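Local coordinates for protein mandalate racemase/muconate lactonizing enzyme (Unidentified, PDB 4E4U) that probably acts as an enolase-superfamily enzyme of the mandelate racemase/muconate lactonizing type, although its substrate and reaction remain to be established, at residues Val4-His9 with Asp56-His61; Gly19-Ile24 with Thr379-Glu384; Pro86-Met91 with Val283-Gly288. All coordinates share one frame; numbering follows the deposited sequence.

Contact 1. Residues Val4-His9 with Asp56-His61; sequences VSLETH and DVFERH
L6 lays its CB squarely over one face of the F58 ring, and this CH-pi contact is the dense part of the junction between strand residues 4-9 and helix residues 56-61. The CB carbon stands 3.6 Å from the centroid of the F58 ring, only 3° off the ring normal, so that all six ring carbons share the contact almost equally. From there L6 and F58 run past each other in opposite directions: the leucine branch reaches back toward the root of the phenylalanine, where L6 CD2 meets F58 CB at 3.7 Å. On the helix, F58 holds CG anti to its backbone N (chi1 174°), which sends the ring out toward the strand until F58 CZ lies 3.7 Å from S5 C. The two segments run nearly antiparallel, at 168°; with their axes 9.7 Å apart, a side chain as long and broad as phenylalanine is needed to reach the strand.

The arrangement belongs to the alpha+beta N-terminal domain of the enolase superfamily, in which a three-stranded antiparallel sheet packs against helices. L6 also touches V26 and L28 of the neighbouring strand and I54 one turn earlier in the helix, which puts it between the sheet and the helix. At V4 and S5, which both pair with K29, the strand makes a classic beta bulge.

Away from the ring the strand turns polar and open. E7 is exposed to solvent, a fitting place for a carboxylate, and H9 NE2 donates a 2.8 Å hydrogen bond to E7 OE1, which lies in the plane of the imidazole. A different face of the helix is turned to the second subunit: there R60 grips the carboxylate of D56 side-on, with R60 NE 3.0 Å from D56 OD2 and R60 NH2 reaching D56 OD1, while R60 NH1 bonds to E384 O of that subunit.

Contact 2. Residues Gly19-Ile24 with Thr379-Glu384; sequences GGMYWI and TPYTGE
Y22 and Y381 bring their rings together at an oblique angle, with the planes at 52° and the centroids 4.9 Å apart, a pairing that is neither a stack nor a T. Y22 brings one corner of its ring to the face of Y381: its CD2 sits over that face, toward the rim and 3.6 Å from Y381 CE2. The Y22 side chain takes the less common rotamer in which CG lies between the backbone N and the carbonyl carbon (chi1 52°), placing its CB and the near side of its ring above Y381. Y381 instead extends with CG anti to its N (chi1 172°), carrying its ring from the loop to the start of strand 22-30. The opposite face of that ring is covered by G383 N, 3.4 Å above its centre, where the loop curls back around its own tyrosine. G383, with no side chain, lets its backbone N lie close against the ring.

M21 is folded rather than extended, bent at both chi2 and chi3. The backbone sets M21 CB 3.7 Å from Y381 OH, and the folded torsions bring M21 CE back to 3.9 Å from the same oxygen. The unbranched, flexible methionine chain can fold over the hydroxyl end of the tyrosine. Within 19-24, W23 NE1 donates a 2.9 Å hydrogen bond back to G19 O, tying the glycine turn to the strand; backbone angles at G19 and G20 are ones that glycine alone readily accepts.

The tail after helix 372-377 is thus laid against the N-terminal sheet. Across the two segments the join is apolar and aromatic, without a hydrogen bond; Y381 OH bonds instead to R385 O, so the tyrosine can offer its ring to the strand while its polar end secures its own loop.

Contact 3. Residues Pro86-Met91 with Val283-Gly288; sequences PDLTMM and VARVGG
The extended first half of R285 (chi1 162°) followed by a bend at chi3, -83°, swings its guanidinium end alongside L88. L88 answers with CG anti to the backbone N, sending its branch toward the arginine although its CB starts out at a tangent. The two side chains cross at a slant: L88 CD1 packs 3.6 Å from R285 NE and also touches R285 CD, while L88 CD2 lies near R285 NH2. Leucine suits this position, its two methyls lining the arm and head of the arginine.

The polar link runs through a single water. It takes the N-H of R285 NE at 2.8 Å, lying at the guanidinium edge in its plane, and donates to L88 O at 2.9 Å. R285 NH1 is bonded to E259 O, so the buried arginine has both a protein partner and a water.

This is an interdomain seam. Residues 86-91 open helix 88-109 of the N-terminal capping domain, and residues 283-288 form a loop of the enolase-type barrel after strand 278-279, leading into helix 289-301. D87 is the N-cap of helix 88-109: its OD1 accepts from M90 N at 3.0 Å, nearly straight at 171°, while OD2 bonds to T44 and T89 of the second subunit.

M91 packs nearer the loop backbone, its CB 3.5 Å from R285 O, before its side chain bends away toward F74 and Y78. That carbonyl has its polar partner in T262 OG1. The helix and G287 approach to 5.0 Å between M91 CA and G287 CA, and S95 OG joins them by bonding to both M91 O and G287 N. G287 and G288 both have positive phi, a backbone shape suited to glycine, and G288 is the N-cap of helix 289-301.

From the N terminus, strand 3-12 opens contact 1, and the chain passes through strand 22-30, where contact 2 begins, before helix 47-61 closes contact 1. Contacts 1 and 2 therefore cross, sharing adjacent strands of one antiparallel sheet. Contact 3 opens later, at the start of helix 88-109, and closes in a barrel loop near residue 288; contact 2 closes last, in the tail at 379-384, so its loop encloses contact 3 entirely. Contact 1 lies within the N-terminal domain, packing its sheet against helix 47-61; contact 3 joins that domain to the barrel, and contact 2 brings the C-terminal tail back to the sheet. Contacts 1 and 3 also touch directly, V57 CG2 lying 3.6 Å from M90 SD.

Contact 1. Residues Val4-His9 with Asp56-His61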
loop_
_atom_site.group_PDB
_atom_site.type_symbol
_atom_site.label_atom_id
_atom_site.label_comp_id
_atom_site.label_asym_id
_atom_site.label_seq_id
_atom_site.Cartn_x
_atom_site.Cartn_y
_atom_site.Cartn_z
ATOM N N VAL A 4 -29.229 -40.140 -14.552
ATOM C CA VAL A 4 -28.853 -41.460 -15.051
ATOM C C VAL A 4 -28.324 -41.458 -16.481
ATOM O O VAL A 4 -27.741 -42.449 -16.923
ATOM C CB VAL A 4 -30.008 -42.484 -14.927
ATOM C CG1 VAL A 4 -30.390 -42.682 -13.469
ATOM C CG2 VAL A 4 -31.223 -42.051 -15.755
ATOM N N SER A 5 -28.513 -40.361 -17.209
ATOM C CA SER A 5 -28.061 -40.331 -18.598
ATOM C C SER A 5 -27.802 -38.931 -19.134
ATOM O O SER A 5 -28.351 -37.944 -18.637
ATOM C CB SER A 5 -29.054 -41.052 -19.510
ATOM O OG SER A 5 -30.280 -40.356 -19.568
ATOM N N LEU A 6 -26.970 -38.884 -20.170
ATOM C CA LEU A 6 -26.571 -37.660 -20.842
ATOM C C LEU A 6 -26.656 -37.858 -22.348
ATOM O O LEU A 6 -26.290 -38.919 -22.861
ATOM C CB LEU A 6 -25.118 -37.333 -20.488
ATOM C CG LEU A 6 -24.379 -36.443 -21.495
ATOM C CD1 LEU A 6 -24.816 -35.010 -21.335
ATOM C CD2 LEU A 6 -22.867 -36.583 -21.376
ATOM N N GLU A 7 -27.131 -36.832 -23.050
ATOM C CA GLU A 7 -26.977 -36.733 -24.499
ATOM C C GLU A 7 -26.301 -35.410 -24.808
ATOM O O GLU A 7 -26.665 -34.379 -24.236
ATOM C CB GLU A 7 -28.332 -36.724 -25.202
ATOM C CG GLU A 7 -29.162 -37.977 -25.081
ATOM C CD GLU A 7 -30.510 -37.821 -25.777
ATOM O OE1 GLU A 7 -30.745 -36.760 -26.398
ATOM O OE2 GLU A 7 -31.338 -38.751 -25.702
ATOM N N THR A 8 -25.341 -35.431 -25.727
ATOM C CA THR A 8 -24.692 -34.209 -26.189
ATOM C C THR A 8 -25.115 -33.917 -27.620
ATOM O O THR A 8 -25.099 -34.806 -28.472
ATOM C CB THR A 8 -23.168 -34.347 -26.128
ATOM O OG1 THR A 8 -22.774 -34.538 -24.766
ATOM C CG2 THR A 8 -22.483 -33.102 -26.687
ATOM N N HIS A 9 -25.508 -32.675 -27.875
ATOM C CA HIS A 9 -25.915 -32.260 -29.207
ATOM C C HIS A 9 -25.159 -31.001 -29.583
ATOM O O HIS A 9 -25.387 -29.941 -29.000
ATOM C CB HIS A 9 -27.424 -32.005 -29.251
ATOM C CG HIS A 9 -28.240 -33.213 -28.918
ATOM N ND1 HIS A 9 -28.523 -34.195 -29.841
ATOM C CD2 HIS A 9 -28.822 -33.606 -27.760
ATOM C CE1 HIS A 9 -29.239 -35.144 -29.268
ATOM N NE2 HIS A 9 -29.435 -34.809 -28.002
ATOM N N ASP A 56 -16.550 -37.741 -20.451
ATOM C CA ASP A 56 -15.627 -38.017 -19.363
ATOM C C ASP A 56 -16.039 -37.308 -18.074
ATOM O O ASP A 56 -16.078 -37.918 -17.002
ATOM C CB ASP A 56 -14.212 -37.605 -19.768
ATOM C CG ASP A 56 -13.168 -38.063 -18.775
ATOM O OD1 ASP A 56 -12.842 -39.271 -18.784
ATOM O OD2 ASP A 56 -12.668 -37.224 -17.995
ATOM N N VAL A 57 -16.355 -36.022 -18.178
ATOM C CA VAL A 57 -16.745 -35.246 -17.006
ATOM C C VAL A 57 -18.037 -35.804 -16.413
ATOM O O VAL A 57 -18.165 -35.962 -15.201
ATOM C CB VAL A 57 -16.935 -33.761 -17.366
ATOM C CG1 VAL A 57 -17.417 -32.964 -16.154
ATOM C CG2 VAL A 57 -15.630 -33.175 -17.912
ATOM N N PHE A 58 -18.998 -36.093 -17.280
ATOM C CA PHE A 58 -20.274 -36.627 -16.834
ATOM C C PHE A 58 -20.105 -37.949 -16.088
ATOM O O PHE A 58 -20.625 -38.129 -14.981
ATOM C CB PHE A 58 -21.216 -36.817 -18.019
ATOM C CG PHE A 58 -22.492 -37.505 -17.655
ATOM C CD1 PHE A 58 -23.482 -36.819 -16.966
ATOM C CD2 PHE A 58 -22.701 -38.836 -17.981
ATOM C CE1 PHE A 58 -24.660 -37.448 -16.607
ATOM C CE2 PHE A 58 -23.882 -39.475 -17.627
ATOM C CZ PHE A 58 -24.863 -38.778 -16.943
ATOM N N GLU A 59 -19.362 -38.871 -16.686
ATOM C CA GLU A 59 -19.173 -40.182 -16.077
ATOM C C GLU A 59 -18.497 -40.087 -14.709
ATOM O O GLU A 59 -18.925 -40.747 -13.760
ATOM C CB GLU A 59 -18.364 -41.087 -17.008
ATOM C CG GLU A 59 -19.118 -41.502 -18.256
ATOM C CD GLU A 59 -18.208 -42.075 -19.328
ATOM O OE1 GLU A 59 -16.984 -42.170 -19.087
ATOM O OE2 GLU A 59 -18.718 -42.416 -20.414
ATOM N N ARG A 60 -17.460 -39.261 -14.601
ATOM C CA ARG A 60 -16.692 -39.182 -13.363
ATOM C C ARG A 60 -17.398 -38.405 -12.270
ATOM O O ARG A 60 -17.283 -38.756 -11.098
ATOM C CB ARG A 60 -15.311 -38.554 -13.605
ATOM C CG ARG A 60 -14.421 -39.375 -14.496
ATOM C CD ARG A 60 -13.084 -38.688 -14.733
ATOM N NE ARG A 60 -12.443 -39.327 -15.870
ATOM C CZ ARG A 60 -11.795 -40.483 -15.806
ATOM N NH1 ARG A 60 -11.655 -41.109 -14.641
ATOM N NH2 ARG A 60 -11.272 -41.004 -16.906
ATOM N N HIS A 61 -18.116 -37.347 -12.641
ATOM C CA HIS A 61 -18.512 -36.348 -11.652
ATOM C C HIS A 61 -20.014 -36.120 -11.495
ATOM O O HIS A 61 -20.413 -35.392 -10.594
ATOM C CB HIS A 61 -17.807 -35.007 -11.931
ATOM C CG HIS A 61 -16.321 -35.120 -12.027
ATOM N ND1 HIS A 61 -15.528 -35.580 -10.997
ATOM C CD2 HIS A 61 -15.470 -34.821 -13.050
ATOM C CE1 HIS A 61 -14.269 -35.568 -11.370
ATOM N NE2 HIS A 61 -14.197 -35.112 -12.606
#

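Contact 2. Residues Gly19-Ile24 with Thr379-Glu384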
loop_
_atom_site.group_PDB
_atom_site.type_symbol
_atom_site.label_atom_id
_atom_site.label_comp_id
_atom_site.label_asym_id
_atom_site.label_seq_id
_atom_site.Cartn_x
_atom_site.Cartn_y
_atom_site.Cartn_z
ATOM N N GLY A 19 -24.083 -15.690 -33.651
ATOM C CA GLY A 19 -23.947 -16.415 -32.403
ATOM C C GLY A 19 -22.884 -17.496 -32.491
ATOM O O GLY A 19 -22.757 -18.320 -31.584
ATOM N N GLY A 20 -22.126 -17.506 -33.587
ATOM C CA GLY A 20 -20.981 -18.396 -33.700
ATOM C C GLY A 20 -21.185 -19.590 -34.611
ATOM O O GLY A 20 -22.218 -19.721 -35.259
ATOM N N MET A 21 -20.190 -20.472 -34.659
ATOM C CA MET A 21 -20.219 -21.602 -35.583
ATOM C C MET A 21 -21.067 -22.785 -35.115
ATOM O O MET A 21 -21.663 -23.482 -35.929
ATOM C CB MET A 21 -18.791 -22.077 -35.869
ATOM C CG MET A 21 -17.877 -21.012 -36.461
ATOM S SD MET A 21 -18.568 -20.260 -37.948
ATOM C CE MET A 21 -18.717 -21.681 -39.022
ATOM N N TYR A 22 -21.099 -23.032 -33.814
ATOM C CA TYR A 22 -21.838 -24.175 -33.285
ATOM C C TYR A 22 -22.203 -23.922 -31.841
ATOM O O TYR A 22 -21.531 -23.156 -31.150
ATOM C CB TYR A 22 -21.038 -25.488 -33.413
ATOM C CG TYR A 22 -19.647 -25.385 -32.839
ATOM C CD1 TYR A 22 -19.420 -25.543 -31.472
ATOM C CD2 TYR A 22 -18.562 -25.088 -33.652
ATOM C CE1 TYR A 22 -18.148 -25.414 -30.936
ATOM C CE2 TYR A 22 -17.289 -24.966 -33.129
ATOM C CZ TYR A 22 -17.087 -25.121 -31.774
ATOM O OH TYR A 22 -15.815 -24.987 -31.273
ATOM N N TRP A 23 -23.271 -24.567 -31.394
ATOM C CA TRP A 23 -23.690 -24.495 -30.000
ATOM C C TRP A 23 -23.647 -25.885 -29.391
ATOM O O TRP A 23 -24.069 -26.860 -30.017
ATOM C CB TRP A 23 -25.096 -23.903 -29.893
ATOM C CG TRP A 23 -25.194 -22.511 -30.445
ATOM C CD1 TRP A 23 -24.196 -21.572 -30.494
ATOM C CD2 TRP A 23 -26.347 -21.903 -31.049
ATOM N NE1 TRP A 23 -24.665 -20.415 -31.077
ATOM C CE2 TRP A 23 -25.980 -20.593 -31.427
ATOM C CE3 TRP A 23 -27.653 -22.340 -31.298
ATOM C CZ2 TRP A 23 -26.874 -19.720 -32.057
ATOM C CZ3 TRP A 23 -28.541 -21.466 -31.916
ATOM C CH2 TRP A 23 -28.148 -20.174 -32.286
ATOM N N ILE A 24 -23.119 -25.966 -28.173
ATOM C CA ILE A 24 -22.942 -27.242 -27.496
ATOM C C ILE A 24 -24.013 -27.426 -26.433
ATOM O O ILE A 24 -23.978 -26.757 -25.395
ATOM C CB ILE A 24 -21.557 -27.325 -26.821
ATOM C CG1 ILE A 24 -20.441 -27.052 -27.832
ATOM C CG2 ILE A 24 -21.372 -28.683 -26.170
ATOM C CD1 ILE A 24 -19.066 -26.896 -27.191
ATOM N N THR A 379 -27.309 -31.226 -37.097
ATOM C CA THR A 379 -26.159 -31.967 -36.606
ATOM C C THR A 379 -25.827 -33.000 -37.681
ATOM O O THR A 379 -26.732 -33.523 -38.330
ATOM C CB THR A 379 -26.466 -32.674 -35.264
ATOM O OG1 THR A 379 -27.566 -33.570 -35.432
ATOM C CG2 THR A 379 -26.817 -31.663 -34.186
ATOM N N PRO A 380 -24.534 -33.301 -37.882
ATOM C CA PRO A 380 -23.387 -32.783 -37.132
ATOM C C PRO A 380 -22.792 -31.510 -37.729
ATOM O O PRO A 380 -23.056 -31.178 -38.886
ATOM C CB PRO A 380 -22.371 -33.919 -37.256
ATOM C CG PRO A 380 -22.636 -34.473 -38.619
ATOM C CD PRO A 380 -24.126 -34.340 -38.847
ATOM N N TYR A 381 -22.004 -30.800 -36.929
ATOM C CA TYR A 381 -21.189 -29.701 -37.427
ATOM C C TYR A 381 -19.982 -30.298 -38.152
ATOM O O TYR A 381 -19.316 -31.187 -37.626
ATOM C CB TYR A 381 -20.738 -28.821 -36.259
ATOM C CG TYR A 381 -19.726 -27.755 -36.614
ATOM C CD1 TYR A 381 -20.099 -26.625 -37.333
ATOM C CD2 TYR A 381 -18.401 -27.864 -36.211
ATOM C CE1 TYR A 381 -19.180 -25.646 -37.650
ATOM C CE2 TYR A 381 -17.470 -26.885 -36.523
ATOM C CZ TYR A 381 -17.868 -25.778 -37.239
ATOM O OH TYR A 381 -16.954 -24.804 -37.561
ATOM N N THR A 382 -19.715 -29.831 -39.367
ATOM C CA THR A 382 -18.613 -30.380 -40.155
ATOM C C THR A 382 -17.626 -29.288 -40.528
ATOM O O THR A 382 -16.756 -29.481 -41.382
ATOM C CB THR A 382 -19.113 -31.041 -41.446
ATOM O OG1 THR A 382 -19.779 -30.061 -42.252
ATOM C CG2 THR A 382 -20.076 -32.177 -41.131
ATOM N N GLY A 383 -17.767 -28.137 -39.885
ATOM C CA GLY A 383 -16.909 -27.009 -40.176
ATOM C C GLY A 383 -15.501 -27.164 -39.640
ATOM O O GLY A 383 -15.247 -27.902 -38.687
ATOM N N GLU A 384 -14.582 -26.441 -40.265
ATOM C CA GLU A 384 -13.173 -26.465 -39.909
ATOM C C GLU A 384 -12.844 -25.583 -38.703
ATOM O O GLU A 384 -11.851 -25.808 -38.009
ATOM C CB GLU A 384 -12.339 -26.021 -41.118
ATOM C CG GLU A 384 -12.740 -24.657 -41.716
ATOM C CD GLU A 384 -14.058 -24.690 -42.494
ATOM O OE1 GLU A 384 -14.556 -25.798 -42.797
ATOM O OE2 GLU A 384 -14.604 -23.605 -42.790
#

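Contact 3. Residues Pro86-Met91 with Val283-Gly288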
loop_
_atom_site.group_PDB
_atom_site.type_symbol
_atom_site.label_atom_id
_atom_site.label_comp_id
_atom_site.label_asym_id
_atom_site.label_seq_id
_atom_site.Cartn_x
_atom_site.Cartn_y
_atom_site.Cartn_z
ATOM N N PRO A 86 -8.845 -23.052 -11.676
ATOM C CA PRO A 86 -9.720 -23.105 -12.854
ATOM C C PRO A 86 -9.088 -23.769 -14.080
ATOM O O PRO A 86 -7.991 -23.377 -14.489
ATOM C CB PRO A 86 -10.007 -21.628 -13.137
ATOM C CG PRO A 86 -9.885 -20.973 -11.793
ATOM C CD PRO A 86 -8.725 -21.689 -11.133
ATOM N N ASP A 87 -9.777 -24.769 -14.632
ATOM C CA ASP A 87 -9.480 -25.318 -15.949
ATOM C C ASP A 87 -10.611 -24.831 -16.853
ATOM O O ASP A 87 -11.771 -25.211 -16.674
ATOM C CB ASP A 87 -9.403 -26.852 -15.911
ATOM C CG ASP A 87 -9.180 -27.462 -17.296
ATOM O OD1 ASP A 87 -10.002 -27.189 -18.207
ATOM O OD2 ASP A 87 -8.193 -28.221 -17.475
ATOM N N LEU A 88 -10.272 -23.967 -17.801
ATOM C CA LEU A 88 -11.279 -23.225 -18.556
ATOM C C LEU A 88 -12.289 -24.132 -19.279
ATOM O O LEU A 88 -13.494 -23.879 -19.250
ATOM C CB LEU A 88 -10.586 -22.300 -19.557
ATOM C CG LEU A 88 -11.483 -21.352 -20.351
ATOM C CD1 LEU A 88 -12.130 -20.308 -19.446
ATOM C CD2 LEU A 88 -10.674 -20.685 -21.440
ATOM N N THR A 89 -11.808 -25.190 -19.925
ATOM C CA THR A 89 -12.721 -26.084 -20.628
ATOM C C THR A 89 -13.592 -26.849 -19.642
ATOM O O THR A 89 -14.800 -26.986 -19.860
ATOM C CB THR A 89 -11.975 -27.046 -21.575
ATOM O OG1 THR A 89 -11.318 -26.287 -22.597
ATOM C CG2 THR A 89 -12.933 -28.029 -22.226
ATOM N N MET A 90 -13.000 -27.316 -18.544
ATOM C CA MET A 90 -13.772 -28.042 -17.534
ATOM C C MET A 90 -14.866 -27.153 -16.969
ATOM O O MET A 90 -15.986 -27.603 -16.748
ATOM C CB MET A 90 -12.870 -28.528 -16.400
ATOM C CG MET A 90 -13.634 -29.121 -15.215
ATOM S SD MET A 90 -14.655 -30.555 -15.639
ATOM C CE MET A 90 -13.555 -31.878 -15.139
ATOM N N MET A 91 -14.552 -25.883 -16.740
ATOM C CA MET A 91 -15.552 -24.981 -16.203
ATOM C C MET A 91 -16.704 -24.760 -17.180
ATOM O O MET A 91 -17.862 -24.692 -16.768
ATOM C CB MET A 91 -14.918 -23.674 -15.759
ATOM C CG MET A 91 -14.036 -23.816 -14.519
ATOM S SD MET A 91 -14.916 -24.340 -13.029
ATOM C CE MET A 91 -14.678 -26.116 -13.027
ATOM N N VAL A 283 -22.771 -17.426 -18.197
ATOM C CA VAL A 283 -23.212 -18.480 -17.276
ATOM C C VAL A 283 -22.821 -19.871 -17.749
ATOM O O VAL A 283 -22.762 -20.803 -16.948
ATOM C CB VAL A 283 -24.738 -18.443 -16.996
ATOM C CG1 VAL A 283 -25.124 -17.145 -16.316
ATOM C CG2 VAL A 283 -25.542 -18.636 -18.284
ATOM N N ALA A 284 -22.564 -20.005 -19.050
ATOM C CA ALA A 284 -22.145 -21.278 -19.640
ATOM C C ALA A 284 -20.623 -21.488 -19.614
ATOM O O ALA A 284 -20.124 -22.501 -20.102
ATOM C CB ALA A 284 -22.690 -21.408 -21.058
ATOM N N ARG A 285 -19.894 -20.534 -19.037
ATOM C CA ARG A 285 -18.441 -20.644 -18.862
ATOM C C ARG A 285 -17.986 -20.578 -17.403
ATOM O O ARG A 285 -16.993 -21.212 -17.039
ATOM C CB ARG A 285 -17.715 -19.547 -19.658
ATOM C CG ARG A 285 -16.270 -19.292 -19.220
ATOM C CD ARG A 285 -15.523 -18.475 -20.242
ATOM N NE ARG A 285 -15.021 -19.323 -21.316
ATOM C CZ ARG A 285 -14.671 -18.904 -22.529
ATOM N NH1 ARG A 285 -14.809 -17.626 -22.878
ATOM N NH2 ARG A 285 -14.184 -19.777 -23.399
ATOM N N VAL A 286 -18.677 -19.803 -16.568
ATOM C CA VAL A 286 -18.121 -19.491 -15.247
ATOM C C VAL A 286 -18.214 -20.598 -14.206
ATOM O O VAL A 286 -17.570 -20.505 -13.160
ATOM C CB VAL A 286 -18.705 -18.180 -14.636
ATOM C CG1 VAL A 286 -18.374 -16.990 -15.513
ATOM C CG2 VAL A 286 -20.204 -18.304 -14.383
ATOM N N GLY A 287 -19.009 -21.626 -14.483
ATOM C CA GLY A 287 -19.192 -22.717 -13.544
ATOM C C GLY A 287 -20.642 -23.076 -13.273
ATOM O O GLY A 287 -20.917 -23.989 -12.482
ATOM N N GLY A 288 -21.570 -22.375 -13.926
ATOM C CA GLY A 288 -22.991 -22.655 -13.779
ATOM C C GLY A 288 -23.727 -21.546 -13.055
ATOM O O GLY A 288 -23.160 -20.484 -12.787
HETATM O O HOH W 1 -14.885 -22.149 -21.143
#